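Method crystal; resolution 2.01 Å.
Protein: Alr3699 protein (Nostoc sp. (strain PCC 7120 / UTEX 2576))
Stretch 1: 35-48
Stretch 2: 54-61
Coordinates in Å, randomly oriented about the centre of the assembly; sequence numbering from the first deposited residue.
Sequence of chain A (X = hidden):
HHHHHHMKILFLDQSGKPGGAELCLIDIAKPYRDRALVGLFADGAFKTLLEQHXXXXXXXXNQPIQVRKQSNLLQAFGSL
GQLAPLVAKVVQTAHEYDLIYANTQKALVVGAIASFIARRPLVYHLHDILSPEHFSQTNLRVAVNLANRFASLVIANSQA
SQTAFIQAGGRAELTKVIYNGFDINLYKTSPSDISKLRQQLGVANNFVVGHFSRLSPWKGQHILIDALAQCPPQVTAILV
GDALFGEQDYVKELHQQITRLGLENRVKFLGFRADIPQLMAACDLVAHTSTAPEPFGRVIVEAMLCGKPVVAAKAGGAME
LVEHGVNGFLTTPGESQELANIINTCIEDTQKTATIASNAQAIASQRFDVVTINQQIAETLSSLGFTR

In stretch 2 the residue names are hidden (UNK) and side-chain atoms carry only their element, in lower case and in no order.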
# COMPACT_ATOMS: atom_id res chain seq x y z
N ARG A 35 7.16 7.81 -24.65
CA ARG A 35 7.61 6.75 -23.75
C ARG A 35 7.18 7.06 -22.30
O ARG A 35 7.92 6.82 -21.32
CB ARG A 35 9.14 6.57 -23.88
CG ARG A 35 9.98 7.81 -23.52
CD ARG A 35 11.41 7.64 -24.01
NE ARG A 35 12.28 8.82 -23.99
CZ ARG A 35 13.25 9.11 -23.12
NH1 ARG A 35 13.54 8.38 -22.06
NH2 ARG A 35 13.91 10.20 -23.29
N ALA A 36 6.00 7.63 -22.17
CA ALA A 36 5.46 7.91 -20.85
C ALA A 36 3.99 7.73 -20.78
O ALA A 36 3.36 7.62 -21.81
CB ALA A 36 5.87 9.30 -20.43
N LEU A 37 3.46 7.64 -19.55
CA LEU A 37 2.07 7.56 -19.21
C LEU A 37 1.87 8.45 -17.99
O LEU A 37 2.63 8.34 -17.04
CB LEU A 37 1.68 6.12 -18.88
CG LEU A 37 0.20 5.87 -18.54
CD1 LEU A 37 -0.73 6.39 -19.60
CD2 LEU A 37 -0.03 4.35 -18.34
N VAL A 38 0.88 9.33 -18.01
CA VAL A 38 0.44 10.01 -16.79
C VAL A 38 -0.80 9.30 -16.16
O VAL A 38 -1.88 9.22 -16.74
CB VAL A 38 0.10 11.50 -17.01
CG1 VAL A 38 -0.29 12.13 -15.66
CG2 VAL A 38 1.28 12.25 -17.57
N GLY A 39 -0.60 8.74 -15.00
CA GLY A 39 -1.65 8.12 -14.22
C GLY A 39 -2.24 9.18 -13.29
O GLY A 39 -1.52 9.81 -12.47
N LEU A 40 -3.51 9.45 -13.47
CA LEU A 40 -4.22 10.32 -12.56
C LEU A 40 -5.10 9.51 -11.57
O LEU A 40 -5.58 8.45 -11.89
CB LEU A 40 -5.14 11.25 -13.35
CG LEU A 40 -4.49 12.19 -14.37
CD1 LEU A 40 -5.59 13.01 -15.06
CD2 LEU A 40 -3.47 13.08 -13.70
N PHE A 41 -5.32 10.07 -10.40
CA PHE A 41 -6.23 9.42 -9.45
C PHE A 41 -7.68 9.95 -9.54
O PHE A 41 -8.55 9.41 -8.90
CB PHE A 41 -5.69 9.56 -8.02
CG PHE A 41 -4.36 8.87 -7.78
CD1 PHE A 41 -3.79 8.00 -8.71
CD2 PHE A 41 -3.69 9.08 -6.58
CE1 PHE A 41 -2.58 7.38 -8.44
CE2 PHE A 41 -2.49 8.47 -6.32
CZ PHE A 41 -1.93 7.62 -7.25
N ALA A 42 -7.91 11.00 -10.31
CA ALA A 42 -9.26 11.53 -10.55
C ALA A 42 -9.31 11.96 -12.01
O ALA A 42 -8.32 12.48 -12.54
CB ALA A 42 -9.54 12.75 -9.67
N ASP A 43 -10.49 11.77 -12.63
CA ASP A 43 -10.82 12.35 -13.92
C ASP A 43 -11.13 13.82 -13.74
O ASP A 43 -11.39 14.26 -12.63
CB ASP A 43 -12.03 11.63 -14.55
CG ASP A 43 -12.06 11.76 -16.08
OD1 ASP A 43 -11.26 12.53 -16.67
OD2 ASP A 43 -12.85 11.05 -16.69
N GLY A 44 -11.06 14.57 -14.83
CA GLY A 44 -11.25 16.01 -14.81
C GLY A 44 -10.69 16.70 -16.03
O GLY A 44 -10.31 16.04 -17.01
N ALA A 45 -10.61 18.03 -15.96
CA ALA A 45 -10.07 18.86 -17.03
C ALA A 45 -8.58 18.61 -17.33
O ALA A 45 -8.11 18.95 -18.41
CB ALA A 45 -10.25 20.32 -16.68
N PHE A 46 -7.85 18.03 -16.38
CA PHE A 46 -6.42 17.86 -16.56
C PHE A 46 -6.14 16.74 -17.57
O PHE A 46 -5.17 16.79 -18.31
CB PHE A 46 -5.74 17.60 -15.23
CG PHE A 46 -4.25 17.49 -15.32
CD1 PHE A 46 -3.53 18.26 -16.22
CD2 PHE A 46 -3.55 16.60 -14.52
CE1 PHE A 46 -2.16 18.14 -16.31
CE2 PHE A 46 -2.18 16.47 -14.63
CZ PHE A 46 -1.48 17.24 -15.53
N LYS A 47 -6.99 15.74 -17.54
CA LYS A 47 -6.96 14.62 -18.41
C LYS A 47 -7.12 15.11 -19.83
O LYS A 47 -6.34 14.73 -20.74
CB LYS A 47 -8.13 13.69 -18.08
CG LYS A 47 -8.11 12.45 -19.00
CD LYS A 47 -9.07 11.42 -18.55
CE LYS A 47 -8.88 10.09 -19.26
NZ LYS A 47 -9.86 9.93 -20.37
N THR A 48 -8.13 15.96 -20.01
CA THR A 48 -8.40 16.56 -21.35
C THR A 48 -7.18 17.35 -21.87
O THR A 48 -6.73 17.15 -23.05
CB THR A 48 -9.76 17.36 -21.37
OG1 THR A 48 -10.80 16.53 -20.83
CG2 THR A 48 -10.18 17.73 -22.78
N UNK A 54 -1.21 15.34 -26.57
CA UNK A 54 -0.77 14.00 -26.98
C UNK A 54 0.01 13.23 -25.89
O UNK A 54 0.83 12.35 -26.20
n UNK A 54 -1.59 16.19 -30.82
c UNK A 54 -2.37 15.12 -30.86
c UNK A 54 -0.58 15.98 -29.93
n UNK A 54 -1.87 14.22 -30.03
c UNK A 54 -0.75 14.74 -29.42
c UNK A 54 -0.02 14.00 -28.34
N UNK A 55 -0.30 13.52 -24.63
CA UNK A 55 0.37 12.84 -23.55
C UNK A 55 -0.55 11.73 -23.10
O UNK A 55 -1.65 11.98 -22.65
c UNK A 55 1.44 13.05 -21.26
c UNK A 55 1.69 14.81 -22.92
c UNK A 55 0.72 13.78 -22.42
c UNK A 55 1.85 15.94 -21.95
N UNK A 56 -0.05 10.47 -23.15
CA UNK A 56 -0.92 9.41 -22.75
C UNK A 56 -1.34 9.60 -21.29
O UNK A 56 -0.51 9.96 -20.44
c UNK A 56 0.97 8.53 -23.92
c UNK A 56 1.25 10.00 -23.62
c UNK A 56 -0.10 8.16 -22.95
N UNK A 57 -2.60 9.29 -21.03
CA UNK A 57 -3.18 9.51 -19.69
C UNK A 57 -4.13 8.40 -19.39
O UNK A 57 -4.81 7.89 -20.29
c UNK A 57 -4.88 11.18 -20.44
c UNK A 57 -4.37 11.05 -18.05
c UNK A 57 -3.79 10.92 -19.47
N UNK A 58 -4.14 7.99 -18.13
CA UNK A 58 -5.02 6.94 -17.60
C UNK A 58 -5.47 7.36 -16.21
O UNK A 58 -4.70 7.96 -15.41
o UNK A 58 -5.24 2.07 -16.77
c UNK A 58 -5.24 4.45 -17.06
o UNK A 58 -3.55 2.97 -17.88
c UNK A 58 -4.29 5.60 -17.46
c UNK A 58 -4.63 3.06 -17.25
N UNK A 59 -6.72 7.06 -15.91
CA UNK A 59 -7.27 7.39 -14.61
C UNK A 59 -7.32 6.09 -13.82
O UNK A 59 -7.97 5.15 -14.24
c UNK A 59 -9.34 8.11 -13.38
c UNK A 59 -8.60 9.42 -15.36
c UNK A 59 -8.68 8.03 -14.75
N UNK A 60 -6.65 6.03 -12.67
CA UNK A 60 -6.69 4.82 -11.83
C UNK A 60 -7.70 5.04 -10.71
O UNK A 60 -7.68 6.08 -10.03
c UNK A 60 -2.49 3.37 -14.18
c UNK A 60 -3.45 5.07 -12.81
c UNK A 60 -5.33 4.56 -11.24
c UNK A 60 -2.54 4.68 -13.75
c UNK A 60 -4.26 2.84 -12.70
c UNK A 60 -4.32 4.15 -12.26
c UNK A 60 -3.33 2.44 -13.64
N UNK A 61 -8.62 4.09 -10.53
CA UNK A 61 -9.65 4.27 -9.51
C UNK A 61 -9.56 3.12 -8.58
O UNK A 61 -8.94 2.08 -8.91
c UNK A 61 -11.08 4.19 -10.07
o UNK A 61 -11.27 2.86 -10.57
c UNK A 61 -11.31 5.19 -11.16

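Position 54 carries one carbon followed by a five-membered ring of three carbons and two nitrogens, and it stays well clear of stretch 1. The ring alone settles it as His54, an exposed residue outside the contact.

Position 55 has four carbons, forked at the first, with one arm two carbons long; the other arm, a single carbon, packs against Val38. That beta-branched pattern is Ile55. Its CG2 lies 3.8 Å from Val38 CG2, apolar against apolar.

At position 56 three carbons close a ring onto the backbone nitrogen, and the ring leans on the neighbouring strand at Ala36 and Leu37. This is Pro56. Pro56 CG lies 3.3 Å from Ala36 O, and Pro56 CB 3.8 Å from Leu37 CD1. Having no N-H, its backbone can only accept, and its O takes a nearly straight hydrogen bond from Val38 N at 2.9 Å.

Position 57 shows one carbon bearing two more, three in all, lying on the same face as Val38 and Leu40 and touching Leu40 and Lys47. This is Val57. Its CG1 comes closest to Lys47, 3.8 Å from Lys47 CG, while its CG2, 3.8 Å from Leu40 CD1, touches both residues.

Position 58 is a chain of three carbons whose last carries two oxygens; it points to the opposite face of the sheet, where one oxygen nears Leu37. It is Glu58. Its OE1 lies 3.8 Å from Leu37 CD2, a contact without a hydrogen bond. The backbone does more, Glu58 N donating to Val38 O at 2.9 Å and Glu58 O accepting from Leu40 N at 2.7 Å.

Position 59 repeats the three-carbon fork, back on the face of Val38 and Leu40, and touches Lys47 and Asp43. It is Val59, with CG2 3.8 Å from Lys47 CD and CG1 3.9 Å from Asp43 N.

Position 60 has one carbon and then a ring of six carbons, without a hydroxyl, and the ring edge meets Gly39 CA. It is Phe60, with CE2 3.6 Å from Gly39 CA. An ideal CB on Gly39 would fall 2.7 Å from Phe60 CE2, a clash, so the glycine leaves room for the ring.

Position 61 has one carbon bearing one oxygen and one carbon, which is Thr61. Its CA-to-CB bond points away, and it makes no contact with stretch 1.

The rule is a parallel pairing, Val38 with Val57, Gly39 with Glu58 and Leu40 with Val59. Four backbone hydrogen bonds set the register, the last from Phe60 N to Leu40 O at 2.8 Å. Val57 and Val59 share one face, where the aliphatic part of Lys47 covers both. Gly39 is bridged to Glu58, and the edge of the Phe60 ring lies against Gly39 CA in the space a CB would need.

Stretch 2, residues 54-61: HIPVEVFT
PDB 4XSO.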